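Long-range contacts in intermedilysin (Streptococcus intermedius, PDB 5IMW), which probably lyses host cells by binding cholesterol-containing membranes and forming oligomeric pores in them, and belongs to the cytolysins that respond to human CD59: residues A7-I12 with P209-A214; R96-I101 with N114-N119; I155-M160 with V180-V185; Y378-E383 with R424-G429; P451-S456 with F466-V471. All coordinates share one frame; numbering follows the deposited sequence.

Interaction 1: A7-I12 with P209-A214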
# COMPACT_ATOMS: atom_id res chain seq x y z
N ALA A 7 -41.15 -17.40 4.41
CA ALA A 7 -41.40 -16.03 3.96
C ALA A 7 -40.16 -15.16 4.13
O ALA A 7 -39.81 -14.39 3.24
CB ALA A 7 -42.58 -15.43 4.71
N LEU A 8 -39.49 -15.28 5.28
CA LEU A 8 -38.31 -14.45 5.52
C LEU A 8 -37.16 -14.83 4.59
O LEU A 8 -36.38 -13.96 4.18
CB LEU A 8 -37.88 -14.58 6.99
CG LEU A 8 -36.62 -13.83 7.42
CD1 LEU A 8 -36.67 -12.38 6.98
CD2 LEU A 8 -36.47 -13.91 8.93
N ASN A 9 -37.05 -16.11 4.24
CA ASN A 9 -36.01 -16.53 3.31
C ASN A 9 -36.19 -15.90 1.93
O ASN A 9 -35.21 -15.60 1.25
CB ASN A 9 -35.99 -18.05 3.18
CG ASN A 9 -35.48 -18.74 4.44
OD1 ASN A 9 -35.14 -18.08 5.42
ND2 ASN A 9 -35.42 -20.07 4.41
N ASP A 10 -37.44 -15.69 1.51
CA ASP A 10 -37.70 -15.16 0.18
C ASP A 10 -37.46 -13.66 0.10
O ASP A 10 -37.09 -13.16 -0.97
CB ASP A 10 -39.14 -15.48 -0.24
CG ASP A 10 -39.42 -16.97 -0.27
OD1 ASP A 10 -38.92 -17.65 -1.19
OD2 ASP A 10 -40.14 -17.47 0.63
N TYR A 11 -37.67 -12.93 1.20
CA TYR A 11 -37.39 -11.50 1.18
C TYR A 11 -35.90 -11.23 1.07
O TYR A 11 -35.48 -10.30 0.37
CB TYR A 11 -37.97 -10.83 2.43
CG TYR A 11 -37.53 -9.40 2.59
CD1 TYR A 11 -38.00 -8.41 1.73
CD2 TYR A 11 -36.65 -9.03 3.59
CE1 TYR A 11 -37.61 -7.09 1.87
CE2 TYR A 11 -36.25 -7.71 3.74
CZ TYR A 11 -36.73 -6.75 2.88
OH TYR A 11 -36.33 -5.44 3.02
N ILE A 12 -35.08 -12.03 1.75
CA ILE A 12 -33.63 -11.85 1.67
C ILE A 12 -33.14 -12.19 0.27
O ILE A 12 -32.38 -11.43 -0.34
CB ILE A 12 -32.92 -12.72 2.73
CG1 ILE A 12 -33.50 -12.45 4.13
CG2 ILE A 12 -31.43 -12.44 2.72
CD1 ILE A 12 -33.26 -11.06 4.66
N PRO A 209 -24.94 -20.34 7.38
CA PRO A 209 -26.24 -20.76 7.90
C PRO A 209 -27.02 -21.57 6.88
O PRO A 209 -26.95 -21.33 5.67
CB PRO A 209 -26.94 -19.43 8.22
CG PRO A 209 -26.30 -18.45 7.31
CD PRO A 209 -24.88 -18.88 7.16
N ASN A 210 -27.79 -22.54 7.39
CA ASN A 210 -28.62 -23.36 6.52
C ASN A 210 -29.61 -22.53 5.72
O ASN A 210 -30.12 -22.99 4.70
CB ASN A 210 -29.39 -24.41 7.34
CG ASN A 210 -28.53 -25.07 8.40
OD1 ASN A 210 -28.61 -24.72 9.58
ND2 ASN A 210 -27.71 -26.03 7.99
N SER A 211 -29.88 -21.31 6.17
CA SER A 211 -30.85 -20.44 5.52
C SER A 211 -30.71 -19.04 6.11
O SER A 211 -30.28 -18.90 7.26
CB SER A 211 -32.26 -20.98 5.71
OG SER A 211 -33.24 -20.00 5.41
N PRO A 212 -31.04 -17.98 5.37
CA PRO A 212 -31.00 -16.64 5.97
C PRO A 212 -31.82 -16.52 7.24
O PRO A 212 -31.39 -15.86 8.19
CB PRO A 212 -31.56 -15.75 4.85
CG PRO A 212 -31.25 -16.49 3.60
CD PRO A 212 -31.38 -17.94 3.94
N SER A 213 -32.99 -17.17 7.29
CA SER A 213 -33.81 -17.14 8.50
C SER A 213 -33.05 -17.66 9.71
O SER A 213 -33.29 -17.21 10.83
CB SER A 213 -35.08 -17.95 8.29
OG SER A 213 -34.78 -19.22 7.72
N ALA A 214 -32.14 -18.62 9.50
CA ALA A 214 -31.39 -19.19 10.61
C ALA A 214 -30.71 -18.10 11.44
O ALA A 214 -30.59 -18.23 12.66
CB ALA A 214 -30.36 -20.19 10.09
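Asn9, in the middle of helix 2-14, comes closest to the loop at Ser213, their CA atoms 5.7 Å apart, so that one flank of the helix rests on the residues where the 209-214 segment tightens into a 3-10 turn. That turn opens with a bond from Ala214 N to Ser211 O of 2.9 Å. Asn9 carries the polar part of the contact. Its CG lies beside the backbone N and anti to the carbonyl carbon (chi1 -71°), and its amide lies beside the hydroxyls of Ser211 and Ser213. There OD1 accepts from Ser213 N at 3.0 Å and from Ser213 OG at 2.6 Å. Both bonds must be held as less certain, because the amide is modelled too close to its neighbours. If they hold, an amide oxygen suits the place because it can accept from both N and OG of one serine. The apolar contacts flank Asn9 along the helix, at Ile12 and at Leu8. Ile12 and Pro212 pass one another in opposite senses, with Ile12 CG1 3.9 Å from Pro212 CB and the Ile12 CG2 methyl 4.1 Å from Pro212 CG. Proline offers a rigid, purely hydrocarbon surface here, and Trp13 also touches it. Leu8 adds its CD2 methyl, 4.2 Å from Ser213 CA, while the leucine also packs on Leu225 of helix 222-227. The contact is plain packing of an N-terminal helix on a connecting loop, two parts far apart in sequence that meet within the long N-terminal region of the cholesterol-dependent cytolysin fold.

Interaction 2: R96-I101 with N114-N119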
# COMPACT_ATOMS: atom_id res chain seq x y z
N ARG A 96 -32.09 -12.85 17.35
CA ARG A 96 -31.27 -13.70 16.50
C ARG A 96 -31.49 -15.16 16.85
O ARG A 96 -32.02 -15.51 17.91
CB ARG A 96 -29.78 -13.36 16.63
CG ARG A 96 -29.27 -12.36 15.61
CD ARG A 96 -27.76 -12.34 15.58
NE ARG A 96 -27.24 -10.98 15.55
CZ ARG A 96 -27.25 -10.15 16.59
NH1 ARG A 96 -27.75 -10.55 17.76
NH2 ARG A 96 -26.76 -8.92 16.46
N GLY A 97 -31.07 -16.03 15.92
CA GLY A 97 -31.09 -17.46 16.12
C GLY A 97 -29.72 -17.99 16.50
O GLY A 97 -28.82 -17.23 16.89
N LYS A 98 -29.56 -19.30 16.37
CA LYS A 98 -28.30 -19.92 16.74
C LYS A 98 -27.22 -19.58 15.72
O LYS A 98 -27.49 -19.39 14.53
CB LYS A 98 -28.46 -21.44 16.83
CG LYS A 98 -29.65 -21.88 17.67
CD LYS A 98 -29.50 -23.32 18.18
CE LYS A 98 -29.88 -24.35 17.13
NZ LYS A 98 -29.00 -24.36 15.93
N THR A 99 -25.98 -19.51 16.20
CA THR A 99 -24.82 -19.24 15.36
C THR A 99 -23.79 -20.32 15.60
O THR A 99 -23.35 -20.52 16.74
CB THR A 99 -24.23 -17.85 15.65
OG1 THR A 99 -25.28 -16.89 15.77
CG2 THR A 99 -23.30 -17.42 14.53
N THR A 100 -23.40 -21.03 14.54
CA THR A 100 -22.40 -22.08 14.61
C THR A 100 -21.04 -21.51 14.23
O THR A 100 -20.89 -20.91 13.17
CB THR A 100 -22.76 -23.25 13.70
OG1 THR A 100 -23.65 -22.80 12.66
CG2 THR A 100 -23.42 -24.38 14.49
N ILE A 101 -20.06 -21.70 15.11
CA ILE A 101 -18.73 -21.12 14.95
C ILE A 101 -17.71 -22.24 14.85
O ILE A 101 -17.92 -23.34 15.37
CB ILE A 101 -18.40 -20.17 16.13
CG1 ILE A 101 -19.45 -19.06 16.22
CG2 ILE A 101 -17.00 -19.60 15.99
CD1 ILE A 101 -19.26 -18.10 17.37
N ASN A 114 -16.10 -26.76 16.97
CA ASN A 114 -17.36 -26.14 16.61
C ASN A 114 -18.11 -25.72 17.86
O ASN A 114 -18.18 -26.48 18.84
CB ASN A 114 -18.21 -27.09 15.77
CG ASN A 114 -17.45 -27.67 14.60
OD1 ASN A 114 -16.30 -28.08 14.75
ND2 ASN A 114 -18.08 -27.70 13.44
N LEU A 115 -18.68 -24.52 17.83
CA LEU A 115 -19.47 -23.99 18.93
C LEU A 115 -20.89 -23.69 18.48
O LEU A 115 -21.23 -23.78 17.29
CB LEU A 115 -18.84 -22.70 19.50
CG LEU A 115 -17.38 -22.76 19.91
CD1 LEU A 115 -16.99 -21.46 20.62
CD2 LEU A 115 -17.11 -23.96 20.80
N THR A 116 -21.72 -23.33 19.45
CA THR A 116 -23.08 -22.87 19.19
C THR A 116 -23.45 -21.88 20.28
O THR A 116 -23.15 -22.10 21.45
CB THR A 116 -24.08 -24.03 19.16
OG1 THR A 116 -23.76 -24.92 18.09
CG2 THR A 116 -25.50 -23.52 18.98
N VAL A 117 -24.11 -20.79 19.88
CA VAL A 117 -24.57 -19.77 20.82
C VAL A 117 -26.05 -19.55 20.57
O VAL A 117 -26.46 -19.27 19.44
CB VAL A 117 -23.78 -18.46 20.66
CG1 VAL A 117 -24.04 -17.54 21.86
CG2 VAL A 117 -22.30 -18.73 20.51
N GLU A 118 -26.85 -19.66 21.63
CA GLU A 118 -28.30 -19.65 21.47
C GLU A 118 -28.83 -18.24 21.23
O GLU A 118 -29.68 -18.04 20.36
CB GLU A 118 -28.96 -20.26 22.71
CG GLU A 118 -30.35 -20.83 22.47
CD GLU A 118 -30.36 -21.92 21.41
OE1 GLU A 118 -31.10 -21.78 20.41
OE2 GLU A 118 -29.61 -22.90 21.57
N ASN A 119 -28.33 -17.26 21.98
CA ASN A 119 -28.77 -15.86 21.88
C ASN A 119 -27.54 -15.01 21.62
O ASN A 119 -27.01 -14.37 22.54
CB ASN A 119 -29.50 -15.42 23.14
CG ASN A 119 -30.71 -16.30 23.45
OD1 ASN A 119 -31.45 -16.69 22.56
ND2 ASN A 119 -30.90 -16.61 24.73
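Gly97 O and Glu118 O approach to 3.7 Å, a proximity of two carbonyls and not a bond, at the open end of the beta hairpin of strands 99-103 and 114-117; residues 99-101 and 114-117 run antiparallel, 157° apart in direction. Next comes Lys98, its side chain lying alongside that of Glu118 and pointing the same way, so that the lysine methylenes cover the carboxylate. The charges themselves stay apart, Lys98 NZ being 5.6 Å from Glu118 OE1, which makes any attraction long-range; two flexible, charged residues suit this exposed rim. Thr99 forms a hydrogen-bonded pair with Val117, through Thr99 N to Val117 O at 3.3 Å and Val117 N to Thr99 O at 3.2 Å. Thr100 faces Thr116 in a non-hydrogen-bonded pair on the other face, where both beta-branched side chains lie side by side. On its outer edge Thr100 bonds through its backbone to Asp207. Ile101 closes the walk opposite Leu115. With Val117 they line the face turned to helix 122-140, where Ile101 touches Val125 and Leu115 touches Leu132, a place for branched apolar residues. Ile101 CB stands 4.2 Å from Leu115 CB, and Ile101 CD1 lies 4.4 Å from Val117 CG2. Leu115 N donates to Ile101 O at 2.8 Å, whereas Ile101 N approaches Leu115 O at 3.2 Å from well above the carbonyl plane, 53° out of it.

Interaction 3: I155-M160 with V180-V185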
# COMPACT_ATOMS: atom_id res chain seq x y z
N ILE A 155 2.69 2.06 2.16
CA ILE A 155 2.51 3.08 1.13
C ILE A 155 3.32 4.32 1.52
O ILE A 155 3.84 4.40 2.64
CB ILE A 155 1.03 3.42 0.94
CG1 ILE A 155 0.80 4.15 -0.39
CG2 ILE A 155 0.51 4.28 2.10
CD1 ILE A 155 -0.44 3.69 -1.12
N SER A 156 3.41 5.28 0.61
CA SER A 156 4.05 6.55 0.89
C SER A 156 2.99 7.59 1.23
O SER A 156 1.90 7.60 0.65
CB SER A 156 4.88 7.02 -0.31
OG SER A 156 5.48 8.27 -0.04
N ALA A 157 3.31 8.46 2.18
CA ALA A 157 2.37 9.48 2.62
C ALA A 157 2.26 10.59 1.58
O ALA A 157 3.25 11.25 1.26
CB ALA A 157 2.81 10.06 3.96
N GLN A 158 1.05 10.79 1.05
CA GLN A 158 0.77 11.87 0.11
C GLN A 158 -0.51 12.64 0.42
O GLN A 158 -0.69 13.73 -0.13
CB GLN A 158 0.68 11.32 -1.32
CG GLN A 158 1.99 10.77 -1.86
CD GLN A 158 3.04 11.84 -2.06
OE1 GLN A 158 3.42 12.55 -1.13
NE2 GLN A 158 3.52 11.97 -3.29
N SER A 159 -1.39 12.12 1.27
CA SER A 159 -2.53 12.87 1.78
C SER A 159 -3.15 12.07 2.91
O SER A 159 -3.09 10.84 2.92
CB SER A 159 -3.57 13.16 0.69
OG SER A 159 -4.71 13.81 1.23
N MET A 160 -3.73 12.78 3.89
CA MET A 160 -4.46 12.09 4.94
C MET A 160 -5.62 11.30 4.35
O MET A 160 -5.83 10.13 4.69
CB MET A 160 -4.96 13.08 5.98
CG MET A 160 -5.98 12.51 6.96
SD MET A 160 -5.47 10.93 7.69
CE MET A 160 -4.59 11.49 9.14
N VAL A 180 1.58 12.34 11.76
CA VAL A 180 2.24 12.41 10.46
C VAL A 180 2.34 13.87 10.02
O VAL A 180 1.37 14.44 9.50
CB VAL A 180 1.50 11.57 9.41
CG1 VAL A 180 2.10 11.78 8.02
CG2 VAL A 180 1.56 10.10 9.78
N ASP A 181 3.50 14.48 10.24
CA ASP A 181 3.78 15.79 9.66
C ASP A 181 3.68 15.70 8.15
O ASP A 181 4.42 14.94 7.51
CB ASP A 181 5.17 16.27 10.08
CG ASP A 181 5.59 17.53 9.35
OD1 ASP A 181 4.73 18.39 9.09
OD2 ASP A 181 6.80 17.66 9.04
N PHE A 182 2.76 16.47 7.57
CA PHE A 182 2.48 16.38 6.14
C PHE A 182 2.87 17.61 5.35
O PHE A 182 2.87 17.55 4.11
CB PHE A 182 0.99 16.09 5.92
CG PHE A 182 0.74 14.86 5.11
CD1 PHE A 182 1.00 14.86 3.75
CD2 PHE A 182 0.27 13.70 5.70
CE1 PHE A 182 0.80 13.74 3.00
CE2 PHE A 182 0.06 12.57 4.94
CZ PHE A 182 0.32 12.59 3.59
N SER A 183 3.20 18.72 6.01
CA SER A 183 3.59 19.92 5.27
C SER A 183 4.88 19.68 4.49
O SER A 183 5.02 20.15 3.35
CB SER A 183 3.76 21.09 6.23
OG SER A 183 4.85 20.89 7.11
N SER A 184 5.82 18.94 5.08
CA SER A 184 7.18 18.89 4.56
C SER A 184 7.39 17.85 3.46
O SER A 184 8.48 17.78 2.90
CB SER A 184 8.17 18.63 5.70
OG SER A 184 7.57 18.88 6.96
N VAL A 185 6.38 17.03 3.14
CA VAL A 185 6.44 16.25 1.91
C VAL A 185 6.19 17.16 0.72
O VAL A 185 6.81 17.01 -0.34
CB VAL A 185 5.44 15.08 1.95
CG1 VAL A 185 5.22 14.51 0.56
CG2 VAL A 185 5.94 13.98 2.87
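Phe182 and Ala157 meet within the helical cluster that links strands 149-156 and 191-200 in sequence, the kind of segment that in related cholesterol-dependent cytolysins unwinds into a transmembrane hairpin. The Phe182 ring lies against the loop of Ala157 to Ser159, and its CZ touches the Ala157 CB methyl at 3.6 Å; alanine's single methyl can lie close to the ring there. Other ring-to-backbone approaches are modelled too close and are doubtful. Val180 CG1 flanks the same methyl, 4.5 Å from Ala157 CB. Val185 CG1 lies 3.9 Å from Ala157 O and also meets the amide of Gln158. That side chain is bent at chi2 (-67°), and its NE2 is held elsewhere, by Thr355 O. Both segments lead into helices through polar caps. Ser159 occupies the N-cap of helix 160-167. Asp181 OD2 accepts from Ser184 OG at 2.5 Å. A weak capping bond runs from Ser183 N to Asp181 OD1. Ala157 bonds through its backbone to Val192 of strand 191-200, which Val185 also touches, while Gln158 and Ser159 lean on Tyr352 of strand 346-361, so the contact lies where these strands and two short helices converge.

Interaction 4: Y378-E383 with R424-G429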
# COMPACT_ATOMS: atom_id res chain seq x y z
N TYR A 378 28.60 15.27 -34.76
CA TYR A 378 27.55 16.24 -34.51
C TYR A 378 26.80 15.83 -33.25
O TYR A 378 26.48 14.65 -33.07
CB TYR A 378 26.58 16.37 -35.69
CG TYR A 378 27.24 16.76 -37.00
CD1 TYR A 378 27.96 15.83 -37.74
CD2 TYR A 378 27.14 18.05 -37.49
CE1 TYR A 378 28.56 16.18 -38.93
CE2 TYR A 378 27.74 18.42 -38.68
CZ TYR A 378 28.45 17.47 -39.40
OH TYR A 378 29.06 17.82 -40.59
N VAL A 379 26.54 16.80 -32.38
CA VAL A 379 26.00 16.55 -31.05
C VAL A 379 25.16 17.75 -30.63
O VAL A 379 25.63 18.89 -30.69
CB VAL A 379 27.12 16.27 -30.03
CG1 VAL A 379 26.62 16.45 -28.60
CG2 VAL A 379 27.68 14.86 -30.21
N TYR A 380 23.93 17.48 -30.20
CA TYR A 380 23.01 18.54 -29.79
C TYR A 380 22.31 18.10 -28.51
O TYR A 380 22.30 16.93 -28.15
CB TYR A 380 21.98 18.84 -30.88
CG TYR A 380 22.48 18.66 -32.30
CD1 TYR A 380 22.56 17.40 -32.87
CD2 TYR A 380 22.86 19.75 -33.07
CE1 TYR A 380 23.02 17.22 -34.16
CE2 TYR A 380 23.31 19.58 -34.36
CZ TYR A 380 23.39 18.32 -34.90
OH TYR A 380 23.84 18.14 -36.19
N TRP A 381 21.71 19.08 -27.83
CA TRP A 381 20.96 18.82 -26.61
C TRP A 381 20.14 20.07 -26.30
O TRP A 381 20.12 21.03 -27.06
CB TRP A 381 21.90 18.46 -25.45
CG TRP A 381 22.72 19.61 -24.95
CD1 TRP A 381 22.37 20.51 -23.99
CD2 TRP A 381 24.04 19.98 -25.39
NE1 TRP A 381 23.38 21.41 -23.79
CE2 TRP A 381 24.42 21.11 -24.64
CE3 TRP A 381 24.93 19.46 -26.33
CZ2 TRP A 381 25.65 21.74 -24.81
CZ3 TRP A 381 26.15 20.08 -26.50
CH2 TRP A 381 26.50 21.21 -25.74
N GLU A 382 19.45 20.04 -25.16
CA GLU A 382 18.61 21.14 -24.72
C GLU A 382 18.82 21.37 -23.23
O GLU A 382 19.07 20.43 -22.47
CB GLU A 382 17.12 20.87 -25.00
CG GLU A 382 16.87 19.85 -26.10
CD GLU A 382 15.41 19.77 -26.51
OE1 GLU A 382 14.59 20.51 -25.94
OE2 GLU A 382 15.09 18.96 -27.40
N GLU A 383 18.73 22.64 -22.82
CA GLU A 383 18.96 23.04 -21.44
C GLU A 383 17.76 23.79 -20.91
O GLU A 383 17.25 24.71 -21.57
CB GLU A 383 20.22 23.90 -21.33
CG GLU A 383 21.51 23.16 -21.67
CD GLU A 383 22.72 24.08 -21.76
OE1 GLU A 383 22.57 25.30 -21.50
OE2 GLU A 383 23.82 23.59 -22.08
N ARG A 424 21.46 14.16 -28.26
CA ARG A 424 21.54 13.44 -29.52
C ARG A 424 22.99 13.35 -29.96
O ARG A 424 23.79 14.26 -29.72
CB ARG A 424 20.71 14.14 -30.60
CG ARG A 424 19.26 14.42 -30.22
CD ARG A 424 18.69 15.54 -31.07
NE ARG A 424 18.97 15.33 -32.49
CZ ARG A 424 18.90 16.28 -33.41
NH1 ARG A 424 18.58 17.52 -33.08
NH2 ARG A 424 19.17 15.99 -34.68
N VAL A 425 23.33 12.23 -30.60
CA VAL A 425 24.69 11.97 -31.05
C VAL A 425 24.63 11.53 -32.51
O VAL A 425 24.18 10.41 -32.80
CB VAL A 425 25.39 10.90 -30.20
CG1 VAL A 425 26.79 10.63 -30.71
CG2 VAL A 425 25.43 11.33 -28.74
N LYS A 426 25.10 12.39 -33.41
CA LYS A 426 25.37 12.00 -34.78
C LYS A 426 26.88 11.86 -34.93
O LYS A 426 27.64 12.65 -34.37
CB LYS A 426 24.85 13.03 -35.78
CG LYS A 426 24.41 12.46 -37.12
CD LYS A 426 24.61 13.45 -38.26
CE LYS A 426 23.58 14.57 -38.25
NZ LYS A 426 24.19 15.92 -38.07
N VAL A 427 27.31 10.85 -35.68
CA VAL A 427 28.73 10.58 -35.86
C VAL A 427 28.92 9.90 -37.21
O VAL A 427 28.26 8.90 -37.51
CB VAL A 427 29.30 9.71 -34.72
CG1 VAL A 427 28.56 8.41 -34.60
CG2 VAL A 427 30.80 9.48 -34.89
N LEU A 428 29.81 10.46 -38.03
CA LEU A 428 30.03 9.94 -39.38
C LEU A 428 31.51 10.03 -39.71
O LEU A 428 32.25 10.85 -39.15
CB LEU A 428 29.21 10.70 -40.43
CG LEU A 428 28.07 11.60 -39.94
CD1 LEU A 428 28.61 12.95 -39.50
CD2 LEU A 428 27.02 11.78 -41.04
N GLY A 429 31.94 9.17 -40.63
CA GLY A 429 33.32 9.15 -41.07
C GLY A 429 33.47 9.30 -42.57
O GLY A 429 32.76 10.10 -43.19
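Tyr380 overlaps the guanidinium of Arg424, setting its CD1 over the centre of that group, 3.8 Å above its plane, with the two planes only 21° apart. The pair sits on neighbouring antiparallel strands, 375-386 and 420-429, in the C-terminal beta sandwich of the toxin. The arginine chain is bent at chi3 (49°), which sets NE on its way to the stacked group. On the same face Lys426 lies between the two tyrosines. Its NZ donates to Tyr380 OH at 2.9 Å and also stands 3.9 Å from the centroid of the Tyr378 ring, an off-centre cation-pi contact. A lysine suits the place because one long chain can give its ammonium both a hydroxyl and an aromatic surface; the nearby positive charge would probably make the tyrosine hydroxyl more acidic and a better donor. Beyond it, Leu428 brings its CD1 methyl to the edge of the Tyr378 ring, near CE1. The opposite face is apolar: Val379 and Val425 form a non-hydrogen-bonded pair, with Val379 CG2 4.4 Å from Val425 CG1, and Val425 also touches Leu447. Beta-branched residues fit such a buried strand face. Two hydrogen-bonded pairs frame these valines. Tyr378 N gives to Lys426 O at 2.8 Å and Lys426 N returns to Tyr378 O at 2.7 Å. In the second pair the bond from Tyr380 N to Arg424 O is the longer one, at 3.3 Å, while Arg424 N points almost straight at Tyr380 O, at 2.9 Å and 179°.

Interaction 5: P451-S456 with F466-V471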
# COMPACT_ATOMS: atom_id res chain seq x y z
N PRO A 451 26.78 9.71 -15.11
CA PRO A 451 28.01 10.40 -14.67
C PRO A 451 29.15 10.33 -15.67
O PRO A 451 29.98 11.26 -15.71
CB PRO A 451 28.36 9.67 -13.36
CG PRO A 451 27.40 8.50 -13.26
CD PRO A 451 26.19 8.93 -14.01
N GLN A 452 29.23 9.28 -16.49
CA GLN A 452 30.32 9.16 -17.44
C GLN A 452 29.96 8.14 -18.50
O GLN A 452 29.64 6.99 -18.18
CB GLN A 452 31.63 8.76 -16.75
CG GLN A 452 32.88 8.97 -17.60
CD GLN A 452 33.36 10.41 -17.60
OE1 GLN A 452 33.38 11.07 -16.56
NE2 GLN A 452 33.74 10.91 -18.77
N ARG A 453 30.01 8.55 -19.77
CA ARG A 453 29.82 7.66 -20.90
C ARG A 453 30.89 7.96 -21.93
O ARG A 453 31.13 9.13 -22.26
CB ARG A 453 28.41 7.80 -21.50
CG ARG A 453 28.31 7.60 -23.02
CD ARG A 453 27.03 6.89 -23.41
NE ARG A 453 25.89 7.29 -22.59
CZ ARG A 453 24.77 6.58 -22.48
NH1 ARG A 453 24.63 5.43 -23.14
NH2 ARG A 453 23.78 7.01 -21.71
N ASN A 454 31.54 6.91 -22.44
CA ASN A 454 32.66 7.05 -23.36
C ASN A 454 32.28 6.45 -24.71
O ASN A 454 31.89 5.27 -24.78
CB ASN A 454 33.90 6.36 -22.80
CG ASN A 454 34.34 6.96 -21.48
OD1 ASN A 454 33.61 7.73 -20.86
ND2 ASN A 454 35.54 6.60 -21.05
N ILE A 455 32.39 7.25 -25.76
CA ILE A 455 32.11 6.83 -27.13
C ILE A 455 33.43 6.77 -27.88
O ILE A 455 34.22 7.71 -27.83
CB ILE A 455 31.12 7.79 -27.82
CG1 ILE A 455 29.89 8.01 -26.94
CG2 ILE A 455 30.72 7.23 -29.17
CD1 ILE A 455 28.94 9.06 -27.46
N SER A 456 33.66 5.66 -28.58
CA SER A 456 34.95 5.40 -29.20
C SER A 456 34.76 4.94 -30.64
O SER A 456 33.63 4.72 -31.10
CB SER A 456 35.75 4.36 -28.41
OG SER A 456 35.13 4.08 -27.16
N PHE A 466 33.37 0.49 -33.47
CA PHE A 466 32.92 1.52 -32.54
C PHE A 466 32.51 0.88 -31.22
O PHE A 466 32.42 -0.34 -31.10
CB PHE A 466 31.76 2.33 -33.14
CG PHE A 466 30.50 1.53 -33.40
CD1 PHE A 466 30.53 0.17 -33.68
CD2 PHE A 466 29.27 2.16 -33.37
CE1 PHE A 466 29.37 -0.53 -33.92
CE2 PHE A 466 28.11 1.46 -33.60
CZ PHE A 466 28.16 0.12 -33.88
N GLU A 467 32.27 1.73 -30.23
CA GLU A 467 31.94 1.29 -28.88
C GLU A 467 31.14 2.36 -28.17
O GLU A 467 31.37 3.56 -28.36
CB GLU A 467 33.21 0.97 -28.08
CG GLU A 467 32.95 0.40 -26.68
CD GLU A 467 34.16 0.50 -25.77
OE1 GLU A 467 34.78 1.59 -25.73
OE2 GLU A 467 34.49 -0.50 -25.09
N ASP A 468 30.18 1.92 -27.35
CA ASP A 468 29.48 2.77 -26.40
C ASP A 468 29.56 2.11 -25.04
O ASP A 468 29.14 0.95 -24.89
CB ASP A 468 28.02 2.99 -26.82
CG ASP A 468 27.29 3.97 -25.92
OD1 ASP A 468 27.66 4.08 -24.73
OD2 ASP A 468 26.35 4.63 -26.40
N LYS A 469 30.11 2.82 -24.06
CA LYS A 469 30.38 2.23 -22.75
C LYS A 469 29.91 3.19 -21.66
O LYS A 469 29.63 4.37 -21.92
CB LYS A 469 31.87 1.91 -22.59
CG LYS A 469 32.18 0.99 -21.42
CD LYS A 469 33.31 0.03 -21.76
CE LYS A 469 33.64 -0.88 -20.58
NZ LYS A 469 34.40 -0.17 -19.52
N VAL A 470 29.84 2.68 -20.44
CA VAL A 470 29.25 3.40 -19.32
C VAL A 470 30.02 3.06 -18.05
O VAL A 470 30.43 1.92 -17.85
CB VAL A 470 27.75 3.05 -19.16
CG1 VAL A 470 27.14 3.85 -18.01
CG2 VAL A 470 26.98 3.32 -20.46
N VAL A 471 30.22 4.07 -17.21
CA VAL A 471 30.75 3.87 -15.86
C VAL A 471 30.39 5.08 -15.01
O VAL A 471 29.35 5.11 -14.36
CB VAL A 471 32.27 3.64 -15.85
CG1 VAL A 471 32.59 2.17 -15.66
CG2 VAL A 471 32.92 4.18 -17.12
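Asn454 and Lys469 lie at the middle of an antiparallel hairpin made by strands 453-459 and 464-470, and the backbone bonds come first. Asn454 N gives to Lys469 O at 3.2 Å and Lys469 N to Asn454 O at 3.1 Å. Toward the turn Ser456 N gives to Glu467 O at 3.1 Å, answered by a weak bond from Glu467 N to Ser456 O. At the other end, where the chain stops, Val471 N meets Gln452 O nearly straight, 3.1 Å at 177°, so the last residue is still tied to its partner strand. Side-chain hydrogen bonding is represented by Ser456 OG, which donates to Glu467 OE1 at 2.9 Å on the lone pair away from the other carboxylate oxygen. A short serine hydroxyl beside a longer glutamate suits such a cross-strand bond on one face. Charge pairing follows on the opposite face, which carries Arg453 and Asp468. Arg453 NH1 and Asp468 OD1 form a long salt bridge of 3.7 Å. OD1 sits at the edge of the guanidinium, while the carboxylate plane is turned 72° from it. Arg453 has a second partner: NH2 bonds to Pro448 O. A methyl also covers this charged group, Val470 CG2 lying over one guanidinium face, 4.1 Å from Arg453 NH1. Apolar packing is left to buried Ile455, a branched residue set on Leu365 of the adjoining strand. With its many charged and polar residues, this edge hairpin gains its cohesion mainly from backbone bonds; the ion pair is long, so any electrostatic contribution is probably modest.

Overall arrangement
Interactions 1 and 2 lie at one end of the elongated chain, their centres 16 Å apart, while interactions 4 and 5 occupy the other, about 75 Å away between centres; interaction 3 stands between, nearest the chain's centre. Interaction 1 is buried and joins a helix to a loop; interactions 2, 3 and 4 are partly buried, and interaction 5 is a surface contact. Three are antiparallel strand pairs, but interaction 2 turns an aliphatic face to a helix, interaction 4 sets cations against tyrosines, and interaction 5 is mostly polar. Interactions 4 and 5 belong to facing sheets of the C-terminal sandwich, touching where Val425 CG1 meets Ile455 CD1 at 4.2 Å.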